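Long-range contacts in HTH-type transcriptional activator AmpR (Citrobacter freundii, PDB 3KOS), which regulates transcription of the AmpC beta-lactamase gene as a LysR-family DNA-binding protein, this chain being its effector-binding domain: residues D137-M142 / A153-R158; T62-G67 / W183-Q188. All coordinates share one frame; numbering follows the deposited sequence.

Contact 1 (D137-M142 / A153-R158); sequences DSSVTM and AIAPVR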
ATOM      1  N   ASP A 137      -5.649   4.980  -1.226  1.00  7.96           N
ATOM      2  CA  ASP A 137      -4.483   5.839  -1.393  1.00 11.25           C
ATOM      3  C   ASP A 137      -3.450   5.176  -2.296  1.00 11.61           C
ATOM      4  O   ASP A 137      -2.631   5.853  -2.925  1.00 12.68           O
ATOM      5  CB  ASP A 137      -3.851   6.158  -0.036  1.00 12.05           C
ATOM      6  CG  ASP A 137      -3.289   4.919   0.661  1.00 12.13           C
ATOM      7  OD1 ASP A 137      -3.932   3.842   0.630  1.00  9.89           O
ATOM      8  OD2 ASP A 137      -2.203   5.029   1.270  1.00 11.30           O
ATOM      9  N   SER A 138      -3.491   3.848  -2.364  1.00 10.09           N
ATOM     10  CA  SER A 138      -2.484   3.103  -3.124  1.00 10.33           C
ATOM     11  C   SER A 138      -3.149   1.999  -3.933  1.00  8.74           C
ATOM     12  O   SER A 138      -3.992   1.283  -3.410  1.00  8.63           O
ATOM     13  CB  SER A 138      -1.473   2.478  -2.162  1.00 11.35           C
ATOM     14  OG  SER A 138      -0.696   1.471  -2.814  1.00 13.03           O
ATOM     15  N   SER A 139      -2.785   1.860  -5.203  1.00  7.61           N
ATOM     16  CA  SER A 139      -3.349   0.792  -6.030  1.00  8.75           C
ATOM     17  C   SER A 139      -2.951  -0.575  -5.516  1.00  8.77           C
ATOM     18  O   SER A 139      -3.640  -1.564  -5.786  1.00  7.68           O
ATOM     19  CB  SER A 139      -2.873   0.921  -7.487  1.00 14.29           C
ATOM     20  OG  SER A 139      -3.574   1.961  -8.142  1.00 20.67           O
ATOM     21  N   VAL A 140      -1.812  -0.653  -4.828  1.00  6.98           N
ATOM     22  CA  VAL A 140      -1.373  -1.941  -4.300  1.00  9.13           C
ATOM     23  C   VAL A 140      -2.440  -2.438  -3.325  1.00  8.05           C
ATOM     24  O   VAL A 140      -2.898  -3.579  -3.402  1.00  8.05           O
ATOM     25  CB  VAL A 140      -0.024  -1.834  -3.569  1.00  8.10           C
ATOM     26  CG1 VAL A 140       0.329  -3.157  -2.922  1.00  8.92           C
ATOM     27  CG2 VAL A 140       1.078  -1.426  -4.557  1.00  7.10           C
ATOM     28  N   THR A 141      -2.833  -1.557  -2.415  1.00  7.04           N
ATOM     29  CA  THR A 141      -3.880  -1.882  -1.438  1.00  6.79           C
ATOM     30  C   THR A 141      -5.210  -2.144  -2.143  1.00  7.24           C
ATOM     31  O   THR A 141      -5.936  -3.087  -1.808  1.00  7.48           O
ATOM     32  CB  THR A 141      -4.041  -0.725  -0.435  1.00  7.33           C
ATOM     33  OG1 THR A 141      -2.779  -0.493   0.208  1.00  8.46           O
ATOM     34  CG2 THR A 141      -5.108  -1.055   0.625  1.00  5.55           C
HETATM   35  N   MSE A 142      -5.534  -1.320  -3.132  1.00  7.21           N
HETATM   36  CA  MSE A 142      -6.779  -1.514  -3.877  1.00  6.54           C
HETATM   37  C   MSE A 142      -6.858  -2.919  -4.492  1.00  8.29           C
HETATM   38  O   MSE A 142      -7.915  -3.557  -4.468  1.00  9.79           O
HETATM   39  CB  MSE A 142      -6.904  -0.471  -4.993  1.00  6.90           C
HETATM   40  CG  MSE A 142      -8.165  -0.628  -5.788  1.00  9.60           C
HETATM   41 SE   MSE A 142      -8.124   0.480  -7.422  1.00 23.37          SE
HETATM   42  CE  MSE A 142      -7.792   2.243  -6.632  1.00 15.24           C
ATOM     43  N   ALA A 153     -11.921  -3.075  -9.212  1.00 10.55           N
ATOM     44  CA  ALA A 153     -10.939  -2.001  -9.138  1.00 10.49           C
ATOM     45  C   ALA A 153     -10.708  -1.389 -10.516  1.00  9.45           C
ATOM     46  O   ALA A 153     -11.060  -1.974 -11.531  1.00  9.02           O
ATOM     47  CB  ALA A 153      -9.628  -2.548  -8.611  1.00  8.97           C
ATOM     48  N   ILE A 154     -10.127  -0.201 -10.541  1.00 10.77           N
ATOM     49  CA  ILE A 154      -9.607   0.340 -11.786  1.00 11.45           C
ATOM     50  C   ILE A 154      -8.227   0.903 -11.484  1.00 10.51           C
ATOM     51  O   ILE A 154      -8.063   1.727 -10.577  1.00 13.39           O
ATOM     52  CB  ILE A 154     -10.573   1.377 -12.428  1.00  9.87           C
ATOM     53  CG1 ILE A 154     -10.050   1.817 -13.807  1.00 12.05           C
ATOM     54  CG2 ILE A 154     -10.810   2.562 -11.490  1.00 11.39           C
ATOM     55  CD1 ILE A 154     -11.063   2.632 -14.617  1.00 12.46           C
ATOM     56  N   ALA A 155      -7.229   0.437 -12.228  1.00 11.05           N
ATOM     57  CA  ALA A 155      -5.844   0.729 -11.895  1.00 12.41           C
ATOM     58  C   ALA A 155      -4.928   0.513 -13.093  1.00 11.02           C
ATOM     59  O   ALA A 155      -5.348  -0.059 -14.102  1.00 10.97           O
ATOM     60  CB  ALA A 155      -5.395  -0.141 -10.709  1.00  9.95           C
ATOM     61  N   PRO A 156      -3.672   0.978 -12.995  1.00 10.93           N
ATOM     62  CA  PRO A 156      -2.740   0.795 -14.116  1.00  9.58           C
ATOM     63  C   PRO A 156      -2.409  -0.677 -14.341  1.00  9.92           C
ATOM     64  O   PRO A 156      -1.720  -1.299 -13.532  1.00 10.16           O
ATOM     65  CB  PRO A 156      -1.494   1.555 -13.665  1.00 11.71           C
ATOM     66  CG  PRO A 156      -2.020   2.620 -12.754  1.00 10.44           C
ATOM     67  CD  PRO A 156      -3.134   1.909 -11.985  1.00 12.27           C
ATOM     68  N   VAL A 157      -2.884  -1.224 -15.448  1.00  9.48           N
ATOM     69  CA  VAL A 157      -2.826  -2.666 -15.647  1.00 10.63           C
ATOM     70  C   VAL A 157      -1.390  -3.194 -15.686  1.00 11.79           C
ATOM     71  O   VAL A 157      -1.120  -4.288 -15.187  1.00 11.90           O
ATOM     72  CB  VAL A 157      -3.582  -3.102 -16.926  1.00 13.46           C
ATOM     73  CG1 VAL A 157      -5.015  -2.592 -16.895  1.00 14.69           C
ATOM     74  CG2 VAL A 157      -2.893  -2.591 -18.158  1.00 20.43           C
ATOM     75  N   ARG A 158      -0.483  -2.430 -16.284  1.00 10.34           N
ATOM     76  CA  ARG A 158       0.901  -2.880 -16.432  1.00 11.22           C
ATOM     77  C   ARG A 158       1.652  -2.959 -15.096  1.00 12.60           C
ATOM     78  O   ARG A 158       2.756  -3.515 -15.032  1.00 12.44           O
ATOM     79  CB  ARG A 158       1.672  -1.999 -17.425  1.00 12.48           C
TER
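M142, present as selenomethionine, reaches from the first turn of the helix that starts at S139 to A153 and I154 on the strand. Its CB points toward that strand, and CG, anti to the backbone N (chi1 180°), meets A153 CB at 3.7 Å. SE touches A153 CB at 3.6 Å and, from a direction about at right angles, I154 O at 3.4 Å. There the chain bends (chi3 -56°), and CE ends 4.0 Å from I154 O. A long, unbranched chain suits this reach; the methyls of A153 and A155 let the helix come close. One turn back, S139 OG lies 3.8 Å from A155 CB and 3.9 Å from P156 CD, and no hydrogen bond joins the segments. The small hydroxyl of S139 instead hydrogen-bonds the sulfonate of a bound MES, while S138, at the N-cap, accepts from V140 N through OG at 3.1 Å. The helix N terminus would probably favour this anion. I154 turns away to pack on W115 and W118. Helix-on-strand packing belongs to the alpha/beta lobes of the periplasmic-binding-protein fold, where the MES, probably from the crystallisation liquor, may mark a pocket by T21 of helix 20-37 and F160.

Contact 2 (T62-G67 / W183-Q188); sequences TIRYGG and WITRLQ
W183 turns the NE1 edge of its indole to G66 O, with G67 beside the six-membered ring, while on the same face of the sheet R64 crosses T185 at about a right angle. With CG beside its own backbone N (chi1 -62°), the W183 ring extends along the end of strand 62-66. NE1 gives a weak, bent hydrogen bond to G66 O (3.0 Å, 131°), and CZ2 comes to 3.7 Å from G67 O. G66 is fully extended (phi 171°), a backbone shape that glycine takes readily, and its carbonyl meets NE1. W70 meets the indole edge-to-face and also forms a cation-pi pair with R64.

The R64 chain bends at chi3 and turns back over its neighbours. CD packs 3.7 Å from T185 CG2, and T185 OG1 lies in the guanidinium plane, at its edge, 3.1 Å from NH2. T62 CG2 sits over the rim of one guanidinium face, 3.9 Å above the plane. The two threonines suit the site by offering both a methyl and a hydroxyl; a water lies 2.8 Å from T62 OG1 and donates to T185 O at 2.8 Å.

On the opposite face, I63 and I184 meet obliquely, CG1 to CG1 at 3.9 Å; these beta-branched chains pack with L78 of the neighbouring strand 73-86 beneath helix 194-209, I63 on L203 and I184 on F199. Between the faces runs antiparallel pairing: T62 with T185 and R64 with W183 are hydrogen-bonded pairs, and I63 with I184 is the non-hydrogen-bonded pair between them. The chemistry thus divides the strand pair in two: the isoleucine face contributes apolar packing, whereas the other combines arginine, indole, hydroxyls and water, and the R64 charge is probably stabilised by the W70 ring of its cation-pi pair, with T185 OG1 close to NH2.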
ATOM      1  N   THR A  62      12.051  11.532  -6.760  1.00  7.63           N
ATOM      2  CA  THR A  62      10.741  10.981  -6.411  1.00  9.27           C
ATOM      3  C   THR A  62      10.168  10.290  -7.645  1.00 10.59           C
ATOM      4  O   THR A  62      10.116  10.877  -8.725  1.00 10.20           O
ATOM      5  CB  THR A  62       9.776  12.101  -6.014  1.00 14.15           C
ATOM      6  OG1 THR A  62      10.335  12.849  -4.929  1.00 13.30           O
ATOM      7  CG2 THR A  62       8.421  11.529  -5.596  1.00 11.82           C
ATOM      8  N   ILE A  63       9.755   9.035  -7.509  1.00  7.46           N
ATOM      9  CA  ILE A  63       9.046   8.406  -8.610  1.00  7.39           C
ATOM     10  C   ILE A  63       7.576   8.441  -8.237  1.00  8.54           C
ATOM     11  O   ILE A  63       7.215   8.050  -7.136  1.00  7.20           O
ATOM     12  CB  ILE A  63       9.536   6.990  -8.880  1.00  7.53           C
ATOM     13  CG1 ILE A  63      10.980   7.053  -9.424  1.00  7.16           C
ATOM     14  CG2 ILE A  63       8.600   6.308  -9.874  1.00  7.88           C
ATOM     15  CD1 ILE A  63      11.633   5.687  -9.638  1.00  8.54           C
ATOM     16  N   ARG A  64       6.747   8.954  -9.142  1.00  9.55           N
ATOM     17  CA  ARG A  64       5.368   9.266  -8.810  1.00 11.29           C
ATOM     18  C   ARG A  64       4.441   9.111 -10.005  1.00  9.45           C
ATOM     19  O   ARG A  64       4.885   9.048 -11.158  1.00  9.71           O
ATOM     20  CB  ARG A  64       5.289  10.707  -8.296  1.00 10.48           C
ATOM     21  CG  ARG A  64       5.601  11.734  -9.358  1.00 12.47           C
ATOM     22  CD  ARG A  64       6.236  12.977  -8.738  1.00 14.13           C
ATOM     23  NE  ARG A  64       5.425  13.514  -7.653  1.00 19.38           N
ATOM     24  CZ  ARG A  64       5.792  14.535  -6.887  1.00 22.23           C
ATOM     25  NH1 ARG A  64       4.994  14.963  -5.913  1.00 15.99           N
ATOM     26  NH2 ARG A  64       6.959  15.127  -7.095  1.00 17.50           N
ATOM     27  N   TYR A  65       3.143   9.078  -9.718  1.00  8.43           N
ATOM     28  CA  TYR A  65       2.113   9.010 -10.742  1.00 10.47           C
ATOM     29  C   TYR A  65       1.537  10.404 -10.928  1.00 10.96           C
ATOM     30  O   TYR A  65       1.211  11.075  -9.949  1.00  9.54           O
ATOM     31  CB  TYR A  65       0.996   8.074 -10.275  1.00 11.55           C
ATOM     32  CG  TYR A  65      -0.231   8.005 -11.169  1.00 12.17           C
ATOM     33  CD1 TYR A  65      -1.300   8.876 -10.979  1.00 13.09           C
ATOM     34  CD2 TYR A  65      -0.337   7.046 -12.172  1.00 11.01           C
ATOM     35  CE1 TYR A  65      -2.437   8.807 -11.772  1.00 15.53           C
ATOM     36  CE2 TYR A  65      -1.477   6.966 -12.974  1.00 11.81           C
ATOM     37  CZ  TYR A  65      -2.523   7.850 -12.757  1.00 13.24           C
ATOM     38  OH  TYR A  65      -3.653   7.791 -13.534  1.00 13.93           O
ATOM     39  N   GLY A  66       1.406  10.840 -12.177  1.00 12.98           N
ATOM     40  CA  GLY A  66       0.819  12.139 -12.434  1.00 14.48           C
ATOM     41  C   GLY A  66       0.939  12.599 -13.872  1.00 15.75           C
ATOM     42  O   GLY A  66       1.141  11.789 -14.783  1.00 12.78           O
ATOM     43  N   GLY A  67       0.834  13.913 -14.065  1.00 16.55           N
ATOM     44  CA  GLY A  67       0.740  14.482 -15.397  1.00 17.91           C
ATOM     45  C   GLY A  67       2.005  15.153 -15.894  1.00 20.65           C
ATOM     46  O   GLY A  67       2.039  15.664 -17.018  1.00 19.80           O
ATOM     47  N   TRP A 183       6.437   9.136 -13.592  1.00  9.42           N
ATOM     48  CA  TRP A 183       7.505  10.106 -13.839  1.00 11.09           C
ATOM     49  C   TRP A 183       8.557  10.009 -12.754  1.00 11.09           C
ATOM     50  O   TRP A 183       8.273   9.578 -11.632  1.00  8.98           O
ATOM     51  CB  TRP A 183       6.936  11.527 -13.786  1.00 11.10           C
ATOM     52  CG  TRP A 183       5.899  11.808 -14.807  1.00 14.18           C
ATOM     53  CD1 TRP A 183       4.579  11.461 -14.763  1.00 12.95           C
ATOM     54  CD2 TRP A 183       6.087  12.524 -16.036  1.00 14.08           C
ATOM     55  NE1 TRP A 183       3.936  11.907 -15.897  1.00 15.41           N
ATOM     56  CE2 TRP A 183       4.840  12.562 -16.693  1.00 15.98           C
ATOM     57  CE3 TRP A 183       7.193  13.129 -16.647  1.00 17.90           C
ATOM     58  CZ2 TRP A 183       4.664  13.187 -17.925  1.00 16.67           C
ATOM     59  CZ3 TRP A 183       7.018  13.750 -17.874  1.00 17.82           C
ATOM     60  CH2 TRP A 183       5.763  13.771 -18.499  1.00 17.96           C
ATOM     61  N   ILE A 184       9.776  10.427 -13.078  1.00  9.29           N
ATOM     62  CA  ILE A 184      10.781  10.636 -12.039  1.00  9.71           C
ATOM     63  C   ILE A 184      11.050  12.147 -11.930  1.00  9.93           C
ATOM     64  O   ILE A 184      11.219  12.822 -12.938  1.00 12.58           O
ATOM     65  CB  ILE A 184      12.079   9.829 -12.314  1.00 10.35           C
ATOM     66  CG1 ILE A 184      13.046   9.937 -11.122  1.00 12.16           C
ATOM     67  CG2 ILE A 184      12.731  10.256 -13.628  1.00 13.31           C
ATOM     68  CD1 ILE A 184      14.159   8.867 -11.113  1.00 10.81           C
ATOM     69  N   THR A 185      11.060  12.676 -10.718  1.00 10.43           N
ATOM     70  CA  THR A 185      11.139  14.122 -10.547  1.00 11.40           C
ATOM     71  C   THR A 185      12.207  14.544  -9.545  1.00 12.70           C
ATOM     72  O   THR A 185      12.448  13.860  -8.546  1.00 11.60           O
ATOM     73  CB  THR A 185       9.755  14.743 -10.165  1.00 14.61           C
ATOM     74  OG1 THR A 185       9.388  14.379  -8.826  1.00 11.51           O
ATOM     75  CG2 THR A 185       8.683  14.264 -11.122  1.00 14.79           C
ATOM     76  N   ARG A 186      12.851  15.672  -9.842  1.00 13.31           N
ATOM     77  CA  ARG A 186      13.842  16.281  -8.963  1.00 12.02           C
ATOM     78  C   ARG A 186      13.355  17.694  -8.666  1.00 13.32           C
ATOM     79  O   ARG A 186      12.974  18.424  -9.581  1.00 14.61           O
ATOM     80  CB  ARG A 186      15.201  16.343  -9.696  1.00 13.62           C
ATOM     81  CG  ARG A 186      16.297  17.101  -8.975  1.00 16.50           C
ATOM     82  CD  ARG A 186      17.540  17.302  -9.873  1.00 16.19           C
ATOM     83  NE  ARG A 186      17.234  18.051 -11.095  1.00 17.28           N
ATOM     84  CZ  ARG A 186      17.337  19.373 -11.199  1.00 20.25           C
ATOM     85  NH1 ARG A 186      17.745  20.090 -10.162  1.00 19.60           N
ATOM     86  NH2 ARG A 186      17.040  19.979 -12.338  1.00 24.59           N
ATOM     87  N   LEU A 187      13.334  18.082  -7.399  1.00 15.31           N
ATOM     88  CA  LEU A 187      13.056  19.484  -7.085  1.00 18.15           C
ATOM     89  C   LEU A 187      14.086  20.314  -7.828  1.00 18.07           C
ATOM     90  O   LEU A 187      15.261  19.971  -7.834  1.00 18.54           O
ATOM     91  CB  LEU A 187      13.182  19.745  -5.587  1.00 17.29           C
ATOM     92  CG  LEU A 187      12.039  19.221  -4.721  1.00 22.24           C
ATOM     93  CD1 LEU A 187      12.255  19.624  -3.270  1.00 22.24           C
ATOM     94  CD2 LEU A 187      10.711  19.758  -5.243  1.00 21.91           C
ATOM     95  N   GLN A 188      13.660  21.401  -8.455  1.00 21.01           N
ATOM     96  CA  GLN A 188      14.607  22.229  -9.192  1.00 26.11           C
ATOM     97  C   GLN A 188      15.722  22.741  -8.290  1.00 22.94           C
ATOM     98  O   GLN A 188      16.827  23.005  -8.752  1.00 24.60           O
ATOM     99  CB  GLN A 188      13.899  23.370  -9.925  1.00 31.43           C
ATOM    100  CG  GLN A 188      13.039  22.870 -11.078  1.00 33.95           C
ATOM    101  CD  GLN A 188      12.653  23.956 -12.063  1.00 45.03           C
ATOM    102  OE1 GLN A 188      12.365  25.096 -11.678  1.00 47.05           O
ATOM    103  NE2 GLN A 188      12.632  23.603 -13.350  1.00 43.38           N
TER
HETATM  104  O   HOH W   1      12.074  14.881  -5.912  1.00 12.50           O

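After strands 12-19 and 41-48 the chain reaches strand 61-66, which holds the first segment of contact 2, then runs through the long strand 73-86 and on to helix 139-147. Contact 1 closes a short loop there, with ten residues between its segments, as the chain turns back into strand 153-156. It lies wholly inside the long loop that contact 2 closes when strand 181-187 comes back beside 61-66, so the two nest rather than cross. Both reach the same mixed sheet: contact 2 pairs two of its inner strands, contact 1 packs a helix on one of its edge strands, 153-156, and strand 73-86 lies between. Their centres are 18 Å apart, and the contacts do not touch.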